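Long-range contact in Mlr6093 protein (Mesorhizobium loti, PDB 2QJ8), which probably acts as a zinc-dependent hydrolase of the succinylglutamate desuccinylase/aspartoacylase family, cleaving ester bonds or linear amides: residues A[8-22]-A[32-44]. Residues are numbered along the deposited sequence; the frame is centred on the assembly and turned at random.
Sequences LTFDLDTPGVSTGHL and ALSLPVFSCNRGE
An antiparallel beta hairpin pairs strand 16-24 with strand 33-42, and eight backbone hydrogen bonds join residues 16-22 to 35-41 in four hydrogen-bonded pairs, from Gly-16 with Asn-41 to Leu-22 with Leu-35. Before Gly-16, the loop 9-15 lies over the face that carries Val-37 and Ser-39. Phe-10, its CG between backbone N and carbonyl carbon (chi1 65°), lies against Gly-20, with Phe-10 CD1 3.6 Å from Gly-20 CA. Ring atom Phe-10 CZ meets Val-37 CG1 at 3.7 Å, in the ring plane, while Phe-10 CE2 rests 3.9 Å from Ser-39 CB. Next along, Leu-12 CD2 reaches Ser-39 OG at 3.8 Å.

Asn-41 ties down the type I turn from Asp-11 to Thr-14: its ND2 donates to Leu-12 O (3.2 Å), in the carbonyl plane, and more weakly to Thr-14 O. Its OD1 accepts from Gly-43 N in an Asx turn, so both ends of the amide are held. In this M14-like aspartoacylase-family domain, the hairpin continues a sheet through strand 79-84, beside strand 33-42. On the other face, Val-17 CG1 touches Phe-38 CE1 at 3.6 Å and Pro-36 CG lies 3.9 Å from His-21 CD2; His-21 NE2 is hydrogen-bonded to Gly-291 O of the second subunit.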
loop_
_atom_site.group_PDB
_atom_site.type_symbol
_atom_site.label_atom_id
_atom_site.label_comp_id
_atom_site.label_asym_id
_atom_site.label_seq_id
_atom_site.Cartn_x
_atom_site.Cartn_y
_atom_site.Cartn_z
ATOM N N LEU A 8 11.612 19.739 -25.585
ATOM C CA LEU A 8 10.361 19.083 -25.884
ATOM C C LEU A 8 10.427 18.678 -27.354
ATOM O O LEU A 8 11.006 19.382 -28.173
ATOM C CB LEU A 8 9.173 20.018 -25.660
ATOM C CG LEU A 8 8.913 20.488 -24.218
ATOM C CD1 LEU A 8 7.846 21.538 -24.194
ATOM C CD2 LEU A 8 8.526 19.321 -23.319
ATOM N N THR A 9 9.816 17.545 -27.680
ATOM C CA THR A 9 9.788 17.041 -29.047
ATOM C C THR A 9 8.687 17.679 -29.908
ATOM O O THR A 9 8.562 17.331 -31.074
ATOM C CB THR A 9 9.629 15.544 -29.053
ATOM O OG1 THR A 9 8.374 15.205 -28.456
ATOM C CG2 THR A 9 10.785 14.902 -28.306
ATOM N N PHE A 10 7.913 18.613 -29.335
ATOM C CA PHE A 10 6.845 19.296 -30.016
ATOM C C PHE A 10 6.839 20.755 -29.538
ATOM O O PHE A 10 7.504 21.111 -28.578
ATOM C CB PHE A 10 5.508 18.601 -29.714
ATOM C CG PHE A 10 5.091 18.673 -28.241
ATOM C CD1 PHE A 10 5.631 17.815 -27.313
ATOM C CD2 PHE A 10 4.144 19.598 -27.812
ATOM C CE1 PHE A 10 5.242 17.879 -25.986
ATOM C CE2 PHE A 10 3.768 19.674 -26.483
ATOM C CZ PHE A 10 4.321 18.818 -25.570
ATOM N N ASP A 11 6.036 21.565 -30.210
ATOM C CA ASP A 11 5.904 22.960 -29.945
ATOM C C ASP A 11 4.698 23.213 -29.033
ATOM O O ASP A 11 3.588 22.854 -29.401
ATOM C CB ASP A 11 5.731 23.664 -31.300
ATOM C CG ASP A 11 5.580 25.169 -31.184
ATOM O OD1 ASP A 11 5.816 25.765 -30.109
ATOM O OD2 ASP A 11 5.230 25.762 -32.211
ATOM N N LEU A 12 4.931 23.821 -27.859
ATOM C CA LEU A 12 3.853 24.199 -26.906
ATOM C C LEU A 12 2.870 25.220 -27.487
ATOM O O LEU A 12 1.700 25.220 -27.105
ATOM C CB LEU A 12 4.415 24.756 -25.586
ATOM C CG LEU A 12 5.141 23.812 -24.638
ATOM C CD1 LEU A 12 5.892 24.589 -23.503
ATOM C CD2 LEU A 12 4.164 22.811 -24.085
ATOM N N ASP A 13 3.340 26.052 -28.425
ATOM C CA ASP A 13 2.520 27.056 -29.082
ATOM C C ASP A 13 1.605 26.499 -30.153
ATOM O O ASP A 13 0.851 27.263 -30.731
ATOM C CB ASP A 13 3.392 28.178 -29.689
ATOM C CG ASP A 13 4.161 28.967 -28.641
ATOM O OD1 ASP A 13 3.873 28.837 -27.433
ATOM O OD2 ASP A 13 5.070 29.730 -29.029
ATOM N N THR A 14 1.706 25.211 -30.471
ATOM C CA THR A 14 0.825 24.584 -31.410
ATOM C C THR A 14 -0.613 24.654 -30.867
ATOM O O THR A 14 -0.846 24.246 -29.718
ATOM C CB THR A 14 1.183 23.100 -31.631
ATOM O OG1 THR A 14 2.434 22.992 -32.291
ATOM C CG2 THR A 14 0.191 22.433 -32.474
ATOM N N PRO A 15 -1.569 25.188 -31.668
ATOM C CA PRO A 15 -2.944 25.225 -31.189
ATOM C C PRO A 15 -3.543 23.841 -31.001
ATOM O O PRO A 15 -3.179 22.899 -31.705
ATOM C CB PRO A 15 -3.676 26.022 -32.283
ATOM C CG PRO A 15 -2.839 25.913 -33.481
ATOM C CD PRO A 15 -1.447 25.805 -33.008
ATOM N N GLY A 16 -4.463 23.719 -30.055
ATOM C CA GLY A 16 -5.080 22.440 -29.737
ATOM C C GLY A 16 -4.264 21.470 -28.897
ATOM O O GLY A 16 -3.381 21.859 -28.121
ATOM N N VAL A 17 -4.573 20.194 -29.075
ATOM C CA VAL A 17 -4.000 19.088 -28.308
ATOM C C VAL A 17 -2.712 18.532 -28.953
ATOM O O VAL A 17 -2.701 18.166 -30.129
ATOM C CB VAL A 17 -5.058 17.946 -28.140
ATOM C CG1 VAL A 17 -4.489 16.685 -27.459
ATOM C CG2 VAL A 17 -6.290 18.450 -27.374
ATOM N N SER A 18 -1.627 18.497 -28.181
ATOM C CA SER A 18 -0.366 17.921 -28.627
ATOM C C SER A 18 0.094 16.895 -27.600
ATOM O O SER A 18 -0.162 17.047 -26.405
ATOM C CB SER A 18 0.699 19.016 -28.786
ATOM O OG SER A 18 0.330 19.946 -29.797
ATOM N N THR A 19 0.741 15.832 -28.073
ATOM C CA THR A 19 1.374 14.836 -27.199
ATOM C C THR A 19 2.806 14.635 -27.722
ATOM O O THR A 19 3.052 14.700 -28.923
ATOM C CB THR A 19 0.605 13.506 -27.085
ATOM O OG1 THR A 19 0.484 12.891 -28.365
ATOM C CG2 THR A 19 -0.803 13.730 -26.513
ATOM N N GLY A 20 3.752 14.432 -26.818
ATOM C CA GLY A 20 5.117 14.216 -27.219
ATOM C C GLY A 20 5.933 13.846 -26.017
ATOM O O GLY A 20 5.447 13.121 -25.133
ATOM N N HIS A 21 7.175 14.289 -25.985
ATOM C CA HIS A 21 8.077 13.981 -24.865
ATOM C C HIS A 21 8.971 15.128 -24.464
ATOM O O HIS A 21 9.267 16.003 -25.277
ATOM C CB HIS A 21 8.982 12.814 -25.235
ATOM C CG HIS A 21 8.241 11.561 -25.547
ATOM N ND1 HIS A 21 7.717 11.305 -26.790
ATOM C CD2 HIS A 21 7.905 10.506 -24.770
ATOM C CE1 HIS A 21 7.084 10.151 -26.766
ATOM N NE2 HIS A 21 7.194 9.642 -25.555
ATOM N N LEU A 22 9.381 15.085 -23.192
ATOM C CA LEU A 22 10.410 15.953 -22.618
ATOM C C LEU A 22 11.655 15.069 -22.538
ATOM O O LEU A 22 11.683 14.070 -21.803
ATOM C CB LEU A 22 9.999 16.461 -21.232
ATOM C CG LEU A 22 11.026 17.261 -20.403
ATOM C CD1 LEU A 22 11.555 18.490 -21.150
ATOM C CD2 LEU A 22 10.341 17.685 -19.099
ATOM N N ALA A 32 19.770 8.965 -22.025
ATOM C CA ALA A 32 18.671 9.931 -22.112
ATOM C C ALA A 32 17.351 9.291 -21.752
ATOM O O ALA A 32 17.158 8.085 -21.997
ATOM C CB ALA A 32 18.562 10.553 -23.537
ATOM N N LEU A 33 16.466 10.085 -21.162
ATOM C CA LEU A 33 15.119 9.664 -20.803
ATOM C C LEU A 33 14.119 10.510 -21.568
ATOM O O LEU A 33 14.354 11.676 -21.783
ATOM C CB LEU A 33 14.831 9.860 -19.299
ATOM C CG LEU A 33 15.584 9.081 -18.218
ATOM C CD1 LEU A 33 15.053 9.504 -16.879
ATOM C CD2 LEU A 33 15.443 7.574 -18.371
ATOM N N SER A 34 12.991 9.907 -21.936
ATOM C CA SER A 34 11.888 10.562 -22.643
ATOM C C SER A 34 10.622 10.468 -21.821
ATOM O O SER A 34 10.030 9.410 -21.742
ATOM C CB SER A 34 11.668 9.907 -24.014
ATOM O OG SER A 34 12.617 10.394 -24.922
ATOM N N LEU A 35 10.209 11.582 -21.212
ATOM C CA LEU A 35 9.020 11.618 -20.369
ATOM C C LEU A 35 7.842 12.073 -21.206
ATOM O O LEU A 35 7.889 13.169 -21.720
ATOM C CB LEU A 35 9.216 12.609 -19.214
ATOM C CG LEU A 35 10.120 12.259 -18.022
ATOM C CD1 LEU A 35 11.421 11.622 -18.396
ATOM C CD2 LEU A 35 10.335 13.548 -17.159
ATOM N N PRO A 36 6.794 11.233 -21.378
ATOM C CA PRO A 36 5.645 11.725 -22.153
ATOM C C PRO A 36 4.961 12.957 -21.562
ATOM O O PRO A 36 4.836 13.079 -20.336
ATOM C CB PRO A 36 4.681 10.536 -22.169
ATOM C CG PRO A 36 5.523 9.342 -21.974
ATOM C CD PRO A 36 6.592 9.828 -20.982
ATOM N N VAL A 37 4.548 13.860 -22.453
ATOM C CA VAL A 37 3.930 15.119 -22.096
ATOM C C VAL A 37 2.704 15.333 -22.991
ATOM O O VAL A 37 2.706 14.994 -24.188
ATOM C CB VAL A 37 4.933 16.307 -22.280
ATOM C CG1 VAL A 37 4.247 17.665 -22.027
ATOM C CG2 VAL A 37 6.131 16.137 -21.372
ATOM N N PHE A 38 1.652 15.850 -22.384
ATOM C CA PHE A 38 0.428 16.229 -23.052
ATOM C C PHE A 38 0.306 17.744 -22.900
ATOM O O PHE A 38 0.641 18.282 -21.839
ATOM C CB PHE A 38 -0.743 15.544 -22.370
ATOM C CG PHE A 38 -2.079 16.187 -22.618
ATOM C CD1 PHE A 38 -2.871 15.781 -23.672
ATOM C CD2 PHE A 38 -2.573 17.162 -21.739
ATOM C CE1 PHE A 38 -4.122 16.342 -23.866
ATOM C CE2 PHE A 38 -3.808 17.730 -21.934
ATOM C CZ PHE A 38 -4.582 17.330 -22.990
ATOM N N SER A 39 -0.143 18.432 -23.949
ATOM C CA SER A 39 -0.427 19.858 -23.836
ATOM C C SER A 39 -1.714 20.199 -24.616
ATOM O O SER A 39 -1.903 19.717 -25.728
ATOM C CB SER A 39 0.762 20.683 -24.283
ATOM O OG SER A 39 0.475 22.057 -24.163
ATOM N N CYS A 40 -2.619 20.956 -23.990
ATOM C CA CYS A 40 -3.869 21.390 -24.638
ATOM C C CYS A 40 -3.857 22.910 -24.629
ATOM O O CYS A 40 -3.950 23.518 -23.592
ATOM C CB CYS A 40 -5.087 20.824 -23.945
ATOM S SG CYS A 40 -6.673 21.119 -24.821
ATOM N N ASN A 41 -3.677 23.494 -25.802
ATOM C CA ASN A 41 -3.591 24.921 -25.972
ATOM C C ASN A 41 -4.889 25.454 -26.587
ATOM O O ASN A 41 -5.119 25.248 -27.765
ATOM C CB ASN A 41 -2.397 25.193 -26.876
ATOM C CG ASN A 41 -2.127 26.664 -27.103
ATOM O OD1 ASN A 41 -2.910 27.539 -26.757
ATOM N ND2 ASN A 41 -0.990 26.935 -27.699
ATOM N N ARG A 42 -5.705 26.136 -25.771
ATOM C CA ARG A 42 -6.946 26.751 -26.218
ATOM C C ARG A 42 -6.873 28.291 -26.212
ATOM O O ARG A 42 -7.837 28.961 -25.883
ATOM C CB ARG A 42 -8.121 26.253 -25.371
ATOM C CG ARG A 42 -8.368 24.781 -25.395
ATOM C CD ARG A 42 -8.622 24.292 -26.803
ATOM N NE ARG A 42 -9.067 22.910 -26.859
ATOM C CZ ARG A 42 -9.057 22.144 -27.950
ATOM N NH1 ARG A 42 -8.607 22.588 -29.122
ATOM N NH2 ARG A 42 -9.495 20.899 -27.870
ATOM N N GLY A 43 -5.712 28.839 -26.561
ATOM C CA GLY A 43 -5.533 30.274 -26.659
ATOM C C GLY A 43 -5.271 30.994 -25.361
ATOM O O GLY A 43 -4.599 30.462 -24.467
ATOM N N GLU A 44 -5.806 32.210 -25.261
ATOM C CA GLU A 44 -5.591 33.057 -24.098
ATOM C C GLU A 44 -6.357 32.541 -22.896
ATOM O O GLU A 44 -7.450 32.015 -23.038
ATOM C CB GLU A 44 -5.973 34.509 -24.401
ATOM C CG GLU A 44 -5.093 35.154 -25.466
#